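Local coordinates for protein indole-3-pyruvate decarboxylase (Azospirillum brasilense, PDB 2NXW) that decarboxylates indole-3-pyruvate to indole-3-acetaldehyde in plant-hormone (auxin) biosynthesis, using thiamine diphosphate and a bound metal ion in each subunit, at residues F50-V53 with A54-Q58; W457-G460 with N461-R464; F97-V100 with N101-A104. All blocks are in the same frame, centred on the assembly; numbering follows the deposited sequence. Where two conformers were deposited one is given.

How the contacts relate
All three contacts are local, made along a single helix or at the join between two helical segments, and each also meets the second subunit. Contacts 1 and 3 belong to the N-terminal thiamine-diphosphate-binding domain, contact 2 to the C-terminal one; the nearest atoms of any two lie about 8 or 9 Å apart. Contact 1 is partly buried: one side of its helix packs on the domain, while charged side chains on the other turn to the second subunit. The other two are buried, and in both waters bridge the backbone at the helix start. Their side chains differ: in contact 2 an asparagine amide fastens a 3-10 turn, whereas in contact 3 methionine and valine pack together.

Contact 1: F50-V53 with A54-Q58; sequences FFKV and AEETQ
A54 takes up the helical ladder where F50 offers its carbonyl: A54 N donates to F50 O at 3.0 Å. Its methyl rests near the F51 carbonyl and also packs on M39 of strand 39-41, and F50 and F51 touch A89 of strand 86-90. E55 N continues the ladder to F51 O, while the E55 carboxylate leaves the helix for the second subunit, where OE1 accepts a hydrogen bond from the backbone N of A490. E56 N in turn donates to K52 O. The two side chains of this pair pass at a slant, E56 OE2 lying against the aliphatic chain of K52, 3.0 Å from K52 CE and close to CG as well. The charged ends stay further apart, K52 NZ to E56 OE2 being 4.3 Å. K52 is fully extended, which carries its ammonium past E56 to a salt bridge with E488 of the second subunit; E56, one turn away, would probably add to the favourable field around it. At T57 two donors grip one acceptor. T57 N reaches V53 O at 2.9 Å and T57 OG1 reaches V53 O at 2.7 Å, from opposite faces of the carbonyl plane. The hydroxyl sits between the backbone N and the carbonyl carbon (chi1 66°), which sets T57 CG2 3.8 Å from V53 CG1. Q58, with positive phi (53°), ends the helix; its N still donates to A54 O, and its side chain curls back so that NE2 donates to E55 O at 2.8 Å. This is the C-terminal end of helix 48-57, the crossover helix of the beta-alpha-beta unit from strand 39-41 to strand 62-64, with F51 packed on P43 of the thiamine diphosphate pocket, about 9 Å from a bound cofactor.

Contact 2: W457-G460 with N461-R464; sequences WELG and NCRR
N461 meets E458 twice over through a single oxygen: N461 N donates to E458 O at 3.0 Å, and N461 ND2 reaches E458 O at 3.2 Å along a more bent path (135°). Both donors approach from the same face of the carbonyl. The N461 amide reaches back because its CG lies beside its own N, anti to the carbonyl carbon (chi1 -64°). The E458 carboxylate runs alongside it, the two planes 24° apart. One step on, C462 N donates to L459 O, and C462 SG packs on L459 CD2 at 3.8 Å. Water 1 links L459 O to R463 N, and water 2 links G460 O to R464 N, carrying the chain from 3-10 turns into the helix. Further out, S66 holds both polar ends, its N bonding E458 OE1 and its OG bonding N461 ND2. With an alanine here in place of the asparagine, S66 OG would probably lose its amide partner and E458 O would keep only the backbone bond from N461 N. W457 stacks on W457 of the second subunit. The segment joins helix 449-455 to helix 462-465, ahead of strand 470-475, with E458 and L459 leaning on helix 427-437.

Contact 3: F97-V100 with N101-A104; sequences FNMV and NAVA
M99 and V103 meet at the start of helix 100-108, in the N-terminal thiamine-diphosphate-binding domain, where a type I beta turn from F97 to V100 leads out of helix 94-97. The backbone bonds come first: V103 N donates to M99 O at 3.0 Å, and A104 N donates to V100 O at 2.9 Å. Waters continue the pattern back over the turn. Water 4 takes a bond from A102 N and gives one to N98 O, while water 3 accepts from N101 N at 2.7 Å and makes a weak bond to F97 O. Two buried polar side chains turn toward the cofactor-binding region: N98 ND2 donates to OE1 of E68, which lines the thiamine diphosphate pocket, and N101 OD1 is hydrogen-bonded to Y421 OH, with the N101 side chain about 5 Å from a bound thiamine diphosphate. Apolar packing supplies the rest. M99 and V103 both rest on V115 of strand 113-119, and V100 packs on V144 and F145 of helix 140-145. The methionine chain runs straight and then bends at its last torsion (chi3 67°), which brings M99 CE to 4.0 Å from V103 CG2.

Contact 1: F50-V53 with A54-Q58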
ATOM      1  N   PHE A  50      16.648 -28.941 -15.425  1.00 16.44           N
ATOM      2  CA  PHE A  50      15.506 -28.698 -16.297  1.00 16.03           C
ATOM      3  C   PHE A  50      15.951 -28.525 -17.756  1.00 16.43           C
ATOM      4  O   PHE A  50      15.334 -29.072 -18.670  1.00 15.86           O
ATOM      5  CB  PHE A  50      14.734 -27.451 -15.841  1.00 15.64           C
ATOM      6  CG  PHE A  50      13.556 -27.122 -16.708  1.00 17.01           C
ATOM      7  CD1 PHE A  50      12.396 -27.885 -16.651  1.00 17.22           C
ATOM      8  CD2 PHE A  50      13.620 -26.066 -17.610  1.00 16.65           C
ATOM      9  CE1 PHE A  50      11.308 -27.606 -17.483  1.00 17.84           C
ATOM     10  CE2 PHE A  50      12.551 -25.778 -18.440  1.00 16.96           C
ATOM     11  CZ  PHE A  50      11.392 -26.545 -18.382  1.00 17.66           C
ATOM     12  N   PHE A  51      17.023 -27.766 -17.978  1.00 15.84           N
ATOM     13  CA  PHE A  51      17.490 -27.566 -19.342  1.00 15.48           C
ATOM     14  C   PHE A  51      17.998 -28.876 -19.941  1.00 15.42           C
ATOM     15  O   PHE A  51      17.900 -29.076 -21.149  1.00 16.80           O
ATOM     16  CB  PHE A  51      18.579 -26.486 -19.394  1.00 14.25           C
ATOM     17  CG  PHE A  51      18.043 -25.078 -19.488  1.00 14.07           C
ATOM     18  CD1 PHE A  51      17.302 -24.528 -18.443  1.00 14.45           C
ATOM     19  CD2 PHE A  51      18.295 -24.303 -20.619  1.00 13.90           C
ATOM     20  CE1 PHE A  51      16.821 -23.222 -18.520  1.00 14.82           C
ATOM     21  CE2 PHE A  51      17.815 -22.990 -20.710  1.00 15.41           C
ATOM     22  CZ  PHE A  51      17.080 -22.454 -19.657  1.00 13.56           C
ATOM     23  N   LYS A  52      18.517 -29.764 -19.090  1.00 16.69           N
ATOM     24  CA  LYS A  52      19.017 -31.065 -19.539  1.00 17.33           C
ATOM     25  C   LYS A  52      17.852 -31.868 -20.095  1.00 18.16           C
ATOM     26  O   LYS A  52      17.965 -32.472 -21.160  1.00 18.24           O
ATOM     27  CB  LYS A  52      19.662 -31.826 -18.378  1.00 18.54           C
ATOM     28  CG  LYS A  52      20.108 -33.248 -18.740  1.00 19.82           C
ATOM     29  CD  LYS A  52      20.840 -33.899 -17.577  1.00 23.44           C
ATOM     30  CE  LYS A  52      21.205 -35.348 -17.898  1.00 26.76           C
ATOM     31  NZ  LYS A  52      22.000 -35.968 -16.806  1.00 31.00           N
ATOM     32  N   VAL A  53      16.730 -31.877 -19.382  1.00 18.27           N
ATOM     33  CA  VAL A  53      15.562 -32.603 -19.863  1.00 17.83           C
ATOM     34  C   VAL A  53      15.081 -31.992 -21.175  1.00 18.38           C
ATOM     35  O   VAL A  53      14.772 -32.698 -22.131  1.00 18.43           O
ATOM     36  CB  VAL A  53      14.410 -32.577 -18.833  1.00 18.55           C
ATOM     37  CG1 VAL A  53      13.148 -33.204 -19.432  1.00 18.69           C
ATOM     38  CG2 VAL A  53      14.825 -33.336 -17.573  1.00 19.35           C
ATOM     39  N   ALA A  54      15.029 -30.665 -21.235  1.00 17.56           N
ATOM     40  CA  ALA A  54      14.575 -30.015 -22.455  1.00 16.50           C
ATOM     41  C   ALA A  54      15.457 -30.366 -23.651  1.00 17.81           C
ATOM     42  O   ALA A  54      14.949 -30.676 -24.729  1.00 18.46           O
ATOM     43  CB  ALA A  54      14.539 -28.497 -22.254  1.00 16.29           C
ATOM     44  N   GLU A  55      16.771 -30.326 -23.459  1.00 17.90           N
ATOM     45  CA  GLU A  55      17.692 -30.621 -24.545  1.00 18.14           C
ATOM     46  C   GLU A  55      17.681 -32.079 -24.965  1.00 19.85           C
ATOM     47  O   GLU A  55      17.713 -32.400 -26.159  1.00 21.96           O
ATOM     48  CB  GLU A  55      19.113 -30.244 -24.150  1.00 17.68           C
ATOM     49  CG  GLU A  55      20.120 -30.474 -25.253  1.00 20.47           C
ATOM     50  CD  GLU A  55      21.517 -30.089 -24.840  1.00 21.77           C
ATOM     51  OE1 GLU A  55      22.215 -30.921 -24.225  1.00 23.05           O
ATOM     52  OE2 GLU A  55      21.919 -28.943 -25.123  1.00 22.13           O
ATOM     53  N   GLU A  56      17.642 -32.968 -23.984  1.00 21.35           N
ATOM     54  CA  GLU A  56      17.662 -34.388 -24.288  1.00 22.58           C
ATOM     55  C   GLU A  56      16.365 -34.919 -24.888  1.00 22.88           C
ATOM     56  O   GLU A  56      16.396 -35.753 -25.801  1.00 23.60           O
ATOM     57  CB  GLU A  56      18.051 -35.170 -23.035  1.00 22.84           C
ATOM     58  CG  GLU A  56      19.551 -35.123 -22.777  1.00 25.62           C
ATOM     59  CD  GLU A  56      19.946 -35.725 -21.448  1.00 27.37           C
ATOM     60  OE1 GLU A  56      19.191 -36.569 -20.922  1.00 29.78           O
ATOM     61  OE2 GLU A  56      21.023 -35.356 -20.939  1.00 32.97           O
ATOM     62  N   THR A  57      15.229 -34.429 -24.405  1.00 21.92           N
ATOM     63  CA  THR A  57      13.939 -34.892 -24.913  1.00 22.75           C
ATOM     64  C   THR A  57      13.488 -34.184 -26.184  1.00 24.18           C
ATOM     65  O   THR A  57      12.741 -34.749 -26.981  1.00 25.34           O
ATOM     66  CB  THR A  57      12.821 -34.715 -23.873  1.00 22.57           C
ATOM     67  OG1 THR A  57      12.609 -33.314 -23.639  1.00 22.04           O
ATOM     68  CG2 THR A  57      13.188 -35.416 -22.562  1.00 21.93           C
ATOM     69  N   GLN A  58      13.931 -32.944 -26.367  1.00 24.70           N
ATOM     70  CA  GLN A  58      13.549 -32.159 -27.536  1.00 25.87           C
ATOM     71  C   GLN A  58      12.028 -32.095 -27.724  1.00 25.05           C
ATOM     72  O   GLN A  58      11.537 -32.064 -28.853  1.00 26.40           O
ATOM     73  CB  GLN A  58      14.205 -32.731 -28.797  1.00 27.13           C
ATOM     74  CG  GLN A  58      15.715 -32.522 -28.881  1.00 30.54           C
ATOM     75  CD  GLN A  58      16.095 -31.060 -29.042  1.00 32.19           C
ATOM     76  OE1 GLN A  58      15.552 -30.359 -29.895  1.00 34.30           O
ATOM     77  NE2 GLN A  58      17.042 -30.594 -28.231  1.00 32.93           N
TER

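Contact 2: W457-G460 with N461-R464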
ATOM      1  N   TRP A 457      22.282  -6.561 -30.012  1.00 10.12           N
ATOM      2  CA  TRP A 457      23.389  -7.517 -29.973  1.00 10.22           C
ATOM      3  C   TRP A 457      22.923  -8.968 -30.004  1.00 10.07           C
ATOM      4  O   TRP A 457      23.718  -9.881 -30.284  1.00 10.55           O
ATOM      5  CB  TRP A 457      24.223  -7.251 -28.709  1.00 11.58           C
ATOM      6  CG  TRP A 457      24.414  -5.774 -28.490  1.00 11.30           C
ATOM      7  CD1 TRP A 457      23.844  -5.008 -27.510  1.00 11.40           C
ATOM      8  CD2 TRP A 457      25.145  -4.871 -29.331  1.00 11.12           C
ATOM      9  NE1 TRP A 457      24.172  -3.688 -27.693  1.00 10.86           N
ATOM     10  CE2 TRP A 457      24.967  -3.575 -28.803  1.00 10.09           C
ATOM     11  CE3 TRP A 457      25.920  -5.036 -30.489  1.00 11.46           C
ATOM     12  CZ2 TRP A 457      25.541  -2.438 -29.390  1.00 10.79           C
ATOM     13  CZ3 TRP A 457      26.486  -3.910 -31.079  1.00 11.68           C
ATOM     14  CH2 TRP A 457      26.292  -2.623 -30.525  1.00 11.90           C
ATOM     15  N   GLU A 458      21.649  -9.187 -29.713  1.00 10.40           N
ATOM     16  CA  GLU A 458      21.121 -10.542 -29.737  1.00 11.51           C
ATOM     17  C   GLU A 458      21.223 -11.153 -31.135  1.00 11.64           C
ATOM     18  O   GLU A 458      21.135 -12.370 -31.288  1.00 11.34           O
ATOM     19  CB  GLU A 458      19.681 -10.554 -29.240  1.00 11.88           C
ATOM     20  CG  GLU A 458      19.540 -10.199 -27.765  1.00 13.16           C
ATOM     21  CD  GLU A 458      20.086 -11.263 -26.824  1.00 14.68           C
ATOM     22  OE1 GLU A 458      20.272 -12.423 -27.249  1.00 14.43           O
ATOM     23  OE2 GLU A 458      20.308 -10.934 -25.640  1.00 13.01           O
ATOM     24  N   LEU A 459      21.453 -10.315 -32.145  1.00 10.28           N
ATOM     25  CA  LEU A 459      21.595 -10.809 -33.510  1.00 11.00           C
ATOM     26  C   LEU A 459      22.780 -11.769 -33.622  1.00 11.54           C
ATOM     27  O   LEU A 459      22.850 -12.557 -34.571  1.00 11.01           O
ATOM     28  CB  LEU A 459      21.766  -9.638 -34.481  1.00 11.85           C
ATOM     29  CG  LEU A 459      20.501  -8.823 -34.766  1.00 11.29           C
ATOM     30  CD1 LEU A 459      20.908  -7.560 -35.525  1.00 11.89           C
ATOM     31  CD2 LEU A 459      19.497  -9.646 -35.594  1.00 12.27           C
ATOM     32  N   GLY A 460      23.712 -11.705 -32.671  1.00 10.90           N
ATOM     33  CA  GLY A 460      24.848 -12.618 -32.701  1.00 10.61           C
ATOM     34  C   GLY A 460      24.435 -14.078 -32.548  1.00 10.81           C
ATOM     35  O   GLY A 460      25.253 -14.992 -32.752  1.00 12.98           O
ATOM     36  N   ASN A 461      23.179 -14.314 -32.184  1.00 10.84           N
ATOM     37  CA  ASN A 461      22.661 -15.672 -32.018  1.00 11.95           C
ATOM     38  C   ASN A 461      21.959 -16.215 -33.248  1.00 12.19           C
ATOM     39  O   ASN A 461      21.562 -17.382 -33.260  1.00 12.55           O
ATOM     40  CB  ASN A 461      21.685 -15.715 -30.839  1.00 11.05           C
ATOM     41  CG  ASN A 461      22.363 -15.405 -29.529  1.00 10.66           C
ATOM     42  OD1 ASN A 461      23.220 -16.161 -29.070  1.00 14.07           O
ATOM     43  ND2 ASN A 461      21.995 -14.275 -28.917  1.00 12.43           N
ATOM     44  N   CYS A 462      21.811 -15.398 -34.283  1.00 11.53           N
ATOM     45  CA  CYS A 462      21.103 -15.839 -35.480  1.00 11.58           C
ATOM     46  C   CYS A 462      21.647 -17.096 -36.142  1.00 11.87           C
ATOM     47  O   CYS A 462      20.865 -17.981 -36.509  1.00 12.73           O
ATOM     48  CB  CYS A 462      21.046 -14.719 -36.516  1.00 11.97           C
ATOM     49  SG  CYS A 462      19.935 -13.367 -36.065  1.00 12.93           S
ATOM     50  N   ARG A 463      22.964 -17.193 -36.288  1.00 13.24           N
ATOM     51  CA  ARG A 463      23.525 -18.374 -36.948  1.00 13.82           C
ATOM     52  C   ARG A 463      23.147 -19.652 -36.219  1.00 13.75           C
ATOM     53  O   ARG A 463      22.674 -20.612 -36.840  1.00 15.13           O
ATOM     54  CB  ARG A 463      25.048 -18.301 -37.044  1.00 16.15           C
ATOM     55  CG  ARG A 463      25.623 -19.454 -37.896  1.00 20.15           C
ATOM     56  CD  ARG A 463      26.958 -19.978 -37.367  1.00 25.02           C
ATOM     57  NE  ARG A 463      26.852 -20.609 -36.048  1.00 26.11           N
ATOM     58  CZ  ARG A 463      26.340 -21.817 -35.811  1.00 28.04           C
ATOM     59  NH1 ARG A 463      25.872 -22.568 -36.804  1.00 28.29           N
ATOM     60  NH2 ARG A 463      26.291 -22.276 -34.567  1.00 28.85           N
ATOM     61  N   ARG A 464      23.331 -19.677 -34.902  1.00 13.86           N
ATOM     62  CA  ARG A 464      23.006 -20.880 -34.133  1.00 14.88           C
ATOM     63  C   ARG A 464      21.511 -21.199 -34.190  1.00 14.66           C
ATOM     64  O   ARG A 464      21.106 -22.367 -34.228  1.00 16.10           O
ATOM     65  CB  ARG A 464      23.442 -20.698 -32.676  0.50 15.68           C
ATOM     66  CG  ARG A 464      23.236 -21.929 -31.809  0.50 18.10           C
ATOM     67  CD  ARG A 464      23.827 -21.747 -30.416  0.50 20.97           C
ATOM     68  NE  ARG A 464      23.155 -20.702 -29.646  0.50 23.65           N
ATOM     69  CZ  ARG A 464      23.460 -19.406 -29.687  0.50 23.41           C
ATOM     70  NH1 ARG A 464      24.440 -18.957 -30.463  0.50 24.21           N
ATOM     71  NH2 ARG A 464      22.777 -18.555 -28.941  0.50 25.57           N
TER
HETATM   72  O   HOH W   1      24.526 -14.680 -36.127  1.00 18.34           O
HETATM   73  O   HOH W   2      24.985 -17.707 -33.354  1.00 18.08           O

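Contact 3: F97-V100 with N101-A104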
ATOM      1  N   PHE A  97      15.021 -12.182 -12.216  1.00 12.21           N
ATOM      2  CA  PHE A  97      14.773 -10.763 -11.992  1.00 12.64           C
ATOM      3  C   PHE A  97      15.091  -9.944 -13.235  1.00 12.43           C
ATOM      4  O   PHE A  97      14.491  -8.895 -13.461  1.00 12.44           O
ATOM      5  CB  PHE A  97      15.597 -10.241 -10.816  1.00 13.30           C
ATOM      6  CG  PHE A  97      15.093 -10.694  -9.478  1.00 17.80           C
ATOM      7  CD1 PHE A  97      13.766 -10.496  -9.120  1.00 20.01           C
ATOM      8  CD2 PHE A  97      15.951 -11.327  -8.580  1.00 19.16           C
ATOM      9  CE1 PHE A  97      13.284 -10.926  -7.868  1.00 20.10           C
ATOM     10  CE2 PHE A  97      15.491 -11.760  -7.337  1.00 22.08           C
ATOM     11  CZ  PHE A  97      14.156 -11.560  -6.978  1.00 20.96           C
ATOM     12  N   ASN A  98      16.025 -10.445 -14.041  1.00 11.99           N
ATOM     13  CA  ASN A  98      16.429  -9.769 -15.263  1.00 12.26           C
ATOM     14  C   ASN A  98      15.381  -9.873 -16.380  1.00 11.18           C
ATOM     15  O   ASN A  98      15.546  -9.274 -17.432  1.00 12.98           O
ATOM     16  CB  ASN A  98      17.772 -10.359 -15.720  1.00 11.87           C
ATOM     17  CG  ASN A  98      18.586  -9.402 -16.569  1.00 12.15           C
ATOM     18  OD1 ASN A  98      18.421  -8.175 -16.506  1.00 12.28           O
ATOM     19  ND2 ASN A  98      19.501  -9.960 -17.352  1.00 12.27           N
ATOM     20  N   MET A  99      14.310 -10.636 -16.160  1.00 11.36           N
ATOM     21  CA  MET A  99      13.259 -10.781 -17.166  1.00 11.69           C
ATOM     22  C   MET A  99      11.932 -10.140 -16.725  1.00 10.58           C
ATOM     23  O   MET A  99      10.924 -10.237 -17.419  1.00 11.70           O
ATOM     24  CB  MET A  99      13.049 -12.271 -17.478  1.00 12.86           C
ATOM     25  CG  MET A  99      12.462 -12.522 -18.860  1.00 13.05           C
ATOM     26  SD  MET A  99      12.468 -14.279 -19.299  1.00 12.50           S
ATOM     27  CE  MET A  99      11.266 -14.961 -18.086  1.00 13.93           C
ATOM     28  N   VAL A 100      11.947  -9.469 -15.579  1.00 10.47           N
ATOM     29  CA  VAL A 100      10.756  -8.828 -15.039  1.00 11.49           C
ATOM     30  C   VAL A 100      10.141  -7.819 -16.016  1.00 11.40           C
ATOM     31  O   VAL A 100       8.927  -7.789 -16.209  1.00 12.25           O
ATOM     32  CB  VAL A 100      11.092  -8.157 -13.678  1.00 10.51           C
ATOM     33  CG1 VAL A 100      10.015  -7.172 -13.259  1.00 12.94           C
ATOM     34  CG2 VAL A 100      11.251  -9.242 -12.604  1.00 11.62           C
ATOM     35  N   ASN A 101      10.969  -6.992 -16.647  1.00 11.45           N
ATOM     36  CA  ASN A 101      10.444  -6.020 -17.589  1.00 10.82           C
ATOM     37  C   ASN A 101       9.766  -6.676 -18.798  1.00 10.42           C
ATOM     38  O   ASN A 101       8.652  -6.297 -19.177  1.00 10.66           O
ATOM     39  CB  ASN A 101      11.567  -5.084 -18.049  1.00 10.72           C
ATOM     40  CG  ASN A 101      11.098  -4.103 -19.084  1.00 11.79           C
ATOM     41  OD1 ASN A 101      10.061  -3.454 -18.917  1.00 13.20           O
ATOM     42  ND2 ASN A 101      11.854  -3.981 -20.169  1.00 12.68           N
ATOM     43  N   ALA A 102      10.431  -7.652 -19.418  1.00 11.51           N
ATOM     44  CA  ALA A 102       9.834  -8.309 -20.580  1.00 11.19           C
ATOM     45  C   ALA A 102       8.506  -8.966 -20.212  1.00 10.72           C
ATOM     46  O   ALA A 102       7.553  -8.939 -20.998  1.00 11.87           O
ATOM     47  CB  ALA A 102      10.797  -9.353 -21.150  1.00 11.21           C
ATOM     48  N   VAL A 103       8.440  -9.540 -19.014  1.00 11.52           N
ATOM     49  CA  VAL A 103       7.208 -10.195 -18.581  1.00 12.01           C
ATOM     50  C   VAL A 103       6.106  -9.172 -18.314  1.00 12.17           C
ATOM     51  O   VAL A 103       4.938  -9.405 -18.673  1.00 12.68           O
ATOM     52  CB  VAL A 103       7.468 -11.085 -17.346  1.00 11.76           C
ATOM     53  CG1 VAL A 103       6.153 -11.666 -16.810  1.00 14.32           C
ATOM     54  CG2 VAL A 103       8.420 -12.216 -17.749  1.00 12.90           C
ATOM     55  N   ALA A 104       6.464  -8.038 -17.709  1.00 11.85           N
ATOM     56  CA  ALA A 104       5.483  -6.977 -17.453  1.00 11.13           C
ATOM     57  C   ALA A 104       4.935  -6.473 -18.795  1.00 11.51           C
ATOM     58  O   ALA A 104       3.743  -6.194 -18.923  1.00 12.19           O
ATOM     59  CB  ALA A 104       6.128  -5.821 -16.666  1.00 11.78           C
TER
HETATM   60  O   HOH W   3      13.601  -6.692 -15.938  1.00 12.15           O
HETATM   61  O   HOH W   4      13.405  -7.899 -19.171  1.00 10.95           O